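PDB 6BFI: VIN1, which binds actin filaments and may play a role in cell-cell adhesion, as a sponge member of the vinculin/alpha-catenin family. Local coordinates for residues 499-510 and 534-545. Numbering follows the deposited sequence.
Sequences FMKVSEARIQAD and VARQANRVIQVA
F499 and M500 meet V541 and V544 where two consecutive antiparallel helices, 496-519 and 524-550, pair in a helical bundle of this vinculin homolog. The short segments run 10.1 Å apart with 161° between their directions, a near-antiparallel alignment in which apolar contacts fill one end and a polar clasp closes the other.

The apolar end is built round a CH-pi contact: V544 CG2 lies over one face of the F499 ring, 3.7 Å from its centroid. S503 OG covers the opposite face near the rim, while V541 N approaches the ring edge. M500 bends at chi2 (-50°), which carries its methyl across to the other helix; CE ends 3.7 Å from V544 CG1 and also touches A545, and SD rests against V541 CG1. Farther along, I507 slides antiparallel past Q537, its CG1 3.6 Å from Q537 CB, and the I507 side chain also touches V606 of helix 589-615.

The polar contacts illustrate how a buried helix pair can satisfy its polar groups. S503 OG donates to F499 O, sharing that carbonyl with S503 N from the opposite face of its plane, and receives a bond from a water whose oxygen lies 3.0 Å from Q537 O, to which it also donates, bridging the helices. Q537, extended beyond CG, lays OE1 against R506 CB and I507 CG1 and sends NE2 to D510; an alanine here would probably leave the D510 carboxylate without this donor and open a gap beside I507 CG1. Q537 NE2 also bonds S533 OG, so two acceptors fix the rotation of the amide. The bond to D510 is nearly straight at 168°: NE2 lies 2.7 Å from OD2, on its anti lone pair, with the carboxylate turned almost perpendicular to the amide.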
loop_
_atom_site.group_PDB
_atom_site.type_symbol
_atom_site.label_atom_id
_atom_site.label_comp_id
_atom_site.label_asym_id
_atom_site.label_seq_id
_atom_site.Cartn_x
_atom_site.Cartn_y
_atom_site.Cartn_z
ATOM N N PHE A 499 17.347 -7.977 -13.997
ATOM C CA PHE A 499 18.287 -6.873 -13.823
ATOM C C PHE A 499 19.726 -7.366 -13.905
ATOM O O PHE A 499 20.581 -6.708 -14.507
ATOM C CB PHE A 499 18.037 -6.163 -12.488
ATOM C CG PHE A 499 18.849 -4.903 -12.303
ATOM C CD1 PHE A 499 20.141 -4.958 -11.799
ATOM C CD2 PHE A 499 18.315 -3.665 -12.627
ATOM C CE1 PHE A 499 20.888 -3.805 -11.633
ATOM C CE2 PHE A 499 19.057 -2.503 -12.460
ATOM C CZ PHE A 499 20.344 -2.575 -11.961
ATOM N N MET A 500 20.007 -8.529 -13.314
ATOM C CA MET A 500 21.365 -9.062 -13.346
ATOM C C MET A 500 21.756 -9.521 -14.743
ATOM O O MET A 500 22.924 -9.391 -15.129
ATOM C CB MET A 500 21.508 -10.209 -12.346
ATOM C CG MET A 500 21.280 -9.800 -10.899
ATOM S SD MET A 500 22.246 -8.348 -10.426
ATOM C CE MET A 500 21.691 -8.101 -8.739
ATOM N N LYS A 501 20.806 -10.055 -15.516
ATOM C CA LYS A 501 21.112 -10.444 -16.890
ATOM C C LYS A 501 21.375 -9.220 -17.759
ATOM O O LYS A 501 22.408 -9.135 -18.435
ATOM C CB LYS A 501 19.968 -11.277 -17.474
ATOM C CG LYS A 501 19.915 -12.718 -16.981
ATOM C CD LYS A 501 18.739 -13.466 -17.600
ATOM C CE LYS A 501 18.759 -14.943 -17.228
ATOM N NZ LYS A 501 17.552 -15.658 -17.727
ATOM N N VAL A 502 20.446 -8.259 -17.755
ATOM C CA VAL A 502 20.608 -7.057 -18.568
ATOM C C VAL A 502 21.887 -6.322 -18.187
ATOM O O VAL A 502 22.667 -5.910 -19.058
ATOM C CB VAL A 502 19.365 -6.157 -18.429
ATOM C CG1 VAL A 502 19.560 -4.857 -19.187
ATOM C CG2 VAL A 502 18.127 -6.884 -18.933
ATOM N N SER A 503 22.133 -6.166 -16.884
ATOM C CA SER A 503 23.358 -5.518 -16.427
ATOM C C SER A 503 24.598 -6.319 -16.807
ATOM O O SER A 503 25.644 -5.730 -17.100
ATOM C CB SER A 503 23.311 -5.311 -14.913
ATOM O OG SER A 503 22.237 -4.464 -14.545
ATOM N N GLU A 504 24.505 -7.649 -16.810
ATOM C CA GLU A 504 25.645 -8.463 -17.217
ATOM C C GLU A 504 25.973 -8.242 -18.688
ATOM O O GLU A 504 27.144 -8.103 -19.059
ATOM C CB GLU A 504 25.357 -9.941 -16.942
ATOM C CG GLU A 504 26.553 -10.871 -17.114
ATOM C CD GLU A 504 26.184 -12.335 -16.935
ATOM O OE1 GLU A 504 24.973 -12.640 -16.875
ATOM O OE2 GLU A 504 27.100 -13.183 -16.857
ATOM N N ALA A 505 24.946 -8.190 -19.539
ATOM C CA ALA A 505 25.176 -7.983 -20.967
ATOM C C ALA A 505 25.717 -6.584 -21.240
ATOM O O ALA A 505 26.717 -6.420 -21.953
ATOM C CB ALA A 505 23.885 -8.225 -21.747
ATOM N N ARG A 506 25.068 -5.558 -20.680
ATOM C CA ARG A 506 25.519 -4.187 -20.894
ATOM C C ARG A 506 26.936 -3.983 -20.369
ATOM O O ARG A 506 27.758 -3.326 -21.019
ATOM C CB ARG A 506 24.550 -3.206 -20.233
ATOM C CG ARG A 506 23.207 -3.102 -20.943
ATOM C CD ARG A 506 22.137 -2.472 -20.061
ATOM N NE ARG A 506 21.737 -1.145 -20.519
ATOM C CZ ARG A 506 21.948 -0.022 -19.839
ATOM N NH1 ARG A 506 22.554 -0.061 -18.658
ATOM N NH2 ARG A 506 21.547 1.140 -20.336
ATOM N N ILE A 507 27.242 -4.551 -19.201
ATOM C CA ILE A 507 28.593 -4.449 -18.659
ATOM C C ILE A 507 29.585 -5.186 -19.552
ATOM O O ILE A 507 30.723 -4.741 -19.729
ATOM C CB ILE A 507 28.629 -4.965 -17.208
ATOM C CG1 ILE A 507 27.997 -3.939 -16.265
ATOM C CG2 ILE A 507 30.055 -5.262 -16.769
ATOM C CD1 ILE A 507 27.863 -4.422 -14.840
ATOM N N GLN A 508 29.170 -6.313 -20.140
ATOM C CA GLN A 508 30.045 -7.020 -21.073
ATOM C C GLN A 508 30.368 -6.156 -22.285
ATOM O O GLN A 508 31.532 -6.045 -22.690
ATOM C CB GLN A 508 29.404 -8.336 -21.513
ATOM C CG GLN A 508 29.571 -9.483 -20.533
ATOM C CD GLN A 508 28.971 -10.774 -21.052
ATOM O OE1 GLN A 508 28.770 -10.937 -22.256
ATOM N NE2 GLN A 508 28.675 -11.697 -20.144
ATOM N N ALA A 509 29.347 -5.532 -22.877
ATOM C CA ALA A 509 29.577 -4.693 -24.051
ATOM C C ALA A 509 30.440 -3.482 -23.713
ATOM O O ALA A 509 31.354 -3.131 -24.471
ATOM C CB ALA A 509 28.243 -4.249 -24.648
ATOM N N ASP A 510 30.169 -2.831 -22.579
ATOM C CA ASP A 510 30.918 -1.628 -22.226
ATOM C C ASP A 510 32.355 -1.955 -21.840
ATOM O O ASP A 510 33.274 -1.186 -22.143
ATOM C CB ASP A 510 30.210 -0.879 -21.098
ATOM C CG ASP A 510 28.926 -0.211 -21.559
ATOM O OD1 ASP A 510 28.781 0.008 -22.780
ATOM O OD2 ASP A 510 28.070 0.099 -20.703
ATOM N N VAL A 534 31.113 1.687 -16.300
ATOM C CA VAL A 534 31.163 0.295 -15.862
ATOM C C VAL A 534 31.140 0.212 -14.341
ATOM O O VAL A 534 30.449 -0.633 -13.758
ATOM C CB VAL A 534 32.402 -0.405 -16.450
ATOM C CG1 VAL A 534 32.624 -1.751 -15.782
ATOM C CG2 VAL A 534 32.243 -0.572 -17.951
ATOM N N ALA A 535 31.887 1.095 -13.671
ATOM C CA ALA A 535 31.888 1.105 -12.210
ATOM C C ALA A 535 30.498 1.398 -11.654
ATOM O O ALA A 535 30.075 0.787 -10.663
ATOM C CB ALA A 535 32.898 2.130 -11.696
ATOM N N ARG A 536 29.768 2.324 -12.283
ATOM C CA ARG A 536 28.426 2.649 -11.808
ATOM C C ARG A 536 27.461 1.491 -12.034
ATOM O O ARG A 536 26.623 1.199 -11.172
ATOM C CB ARG A 536 27.917 3.920 -12.490
ATOM C CG ARG A 536 28.683 5.178 -12.103
ATOM C CD ARG A 536 27.963 6.442 -12.559
ATOM N NE ARG A 536 27.894 6.550 -14.014
ATOM C CZ ARG A 536 28.776 7.210 -14.758
ATOM N NH1 ARG A 536 29.802 7.826 -14.185
ATOM N NH2 ARG A 536 28.632 7.259 -16.076
ATOM N N GLN A 537 27.562 0.815 -13.182
ATOM C CA GLN A 537 26.702 -0.341 -13.424
ATOM C C GLN A 537 26.996 -1.463 -12.434
ATOM O O GLN A 537 26.073 -2.109 -11.918
ATOM C CB GLN A 537 26.871 -0.825 -14.863
ATOM C CG GLN A 537 26.444 0.191 -15.908
ATOM C CD GLN A 537 26.675 -0.292 -17.324
ATOM O OE1 GLN A 537 26.225 -1.373 -17.709
ATOM N NE2 GLN A 537 27.384 0.509 -18.112
ATOM N N ALA A 538 28.278 -1.698 -12.142
ATOM C CA ALA A 538 28.641 -2.722 -11.170
ATOM C C ALA A 538 28.115 -2.378 -9.781
ATOM O O ALA A 538 27.586 -3.247 -9.076
ATOM C CB ALA A 538 30.157 -2.904 -11.140
ATOM N N ASN A 539 28.251 -1.112 -9.366
ATOM C CA ASN A 539 27.733 -0.725 -8.057
ATOM C C ASN A 539 26.214 -0.811 -8.007
ATOM O O ASN A 539 25.645 -1.097 -6.945
ATOM C CB ASN A 539 28.213 0.677 -7.689
ATOM C CG ASN A 539 29.340 0.652 -6.675
ATOM O OD1 ASN A 539 29.104 0.503 -5.476
ATOM N ND2 ASN A 539 30.572 0.790 -7.150
ATOM N N ARG A 540 25.539 -0.570 -9.133
ATOM C CA ARG A 540 24.100 -0.800 -9.180
ATOM C C ARG A 540 23.779 -2.280 -9.008
ATOM O O ARG A 540 22.788 -2.637 -8.355
ATOM C CB ARG A 540 23.526 -0.261 -10.490
ATOM C CG ARG A 540 23.291 1.243 -10.466
ATOM C CD ARG A 540 22.171 1.577 -9.501
ATOM N NE ARG A 540 20.900 1.029 -9.965
ATOM C CZ ARG A 540 19.910 0.644 -9.167
ATOM N NH1 ARG A 540 20.039 0.731 -7.850
ATOM N NH2 ARG A 540 18.790 0.161 -9.688
ATOM N N VAL A 541 24.609 -3.157 -9.580
ATOM C CA VAL A 541 24.445 -4.589 -9.336
ATOM C C VAL A 541 24.604 -4.885 -7.850
ATOM O O VAL A 541 23.862 -5.695 -7.277
ATOM C CB VAL A 541 25.445 -5.393 -10.187
ATOM C CG1 VAL A 541 25.500 -6.840 -9.726
ATOM C CG2 VAL A 541 25.076 -5.307 -11.658
ATOM N N ILE A 542 25.559 -4.214 -7.201
ATOM C CA ILE A 542 25.756 -4.385 -5.763
ATOM C C ILE A 542 24.499 -3.987 -5.001
ATOM O O ILE A 542 24.037 -4.710 -4.109
ATOM C CB ILE A 542 26.975 -3.572 -5.286
ATOM C CG1 ILE A 542 28.240 -4.009 -6.023
ATOM C CG2 ILE A 542 27.152 -3.716 -3.781
ATOM C CD1 ILE A 542 28.683 -5.403 -5.687
ATOM N N GLN A 543 23.927 -2.827 -5.338
ATOM C CA GLN A 543 22.761 -2.336 -4.608
ATOM C C GLN A 543 21.560 -3.255 -4.795
ATOM O O GLN A 543 20.880 -3.613 -3.824
ATOM C CB GLN A 543 22.420 -0.915 -5.053
ATOM C CG GLN A 543 23.501 0.106 -4.766
ATOM C CD GLN A 543 23.126 1.488 -5.257
ATOM O OE1 GLN A 543 21.947 1.789 -5.458
ATOM N NE2 GLN A 543 24.128 2.336 -5.462
ATOM N N VAL A 544 21.275 -3.642 -6.041
ATOM C CA VAL A 544 20.149 -4.539 -6.285
ATOM C C VAL A 544 20.360 -5.864 -5.562
ATOM O O VAL A 544 19.419 -6.438 -5.000
ATOM C CB VAL A 544 19.936 -4.732 -7.797
ATOM C CG1 VAL A 544 18.863 -5.779 -8.054
ATOM C CG2 VAL A 544 19.551 -3.410 -8.437
ATOM N N ALA A 545 21.602 -6.355 -5.538
ATOM C CA ALA A 545 21.894 -7.554 -4.758
ATOM C C ALA A 545 21.636 -7.331 -3.273
ATOM O O ALA A 545 21.196 -8.251 -2.574
ATOM C CB ALA A 545 23.339 -7.997 -4.989
HETATM O O HOH W 1 23.863 -2.310 -13.960
#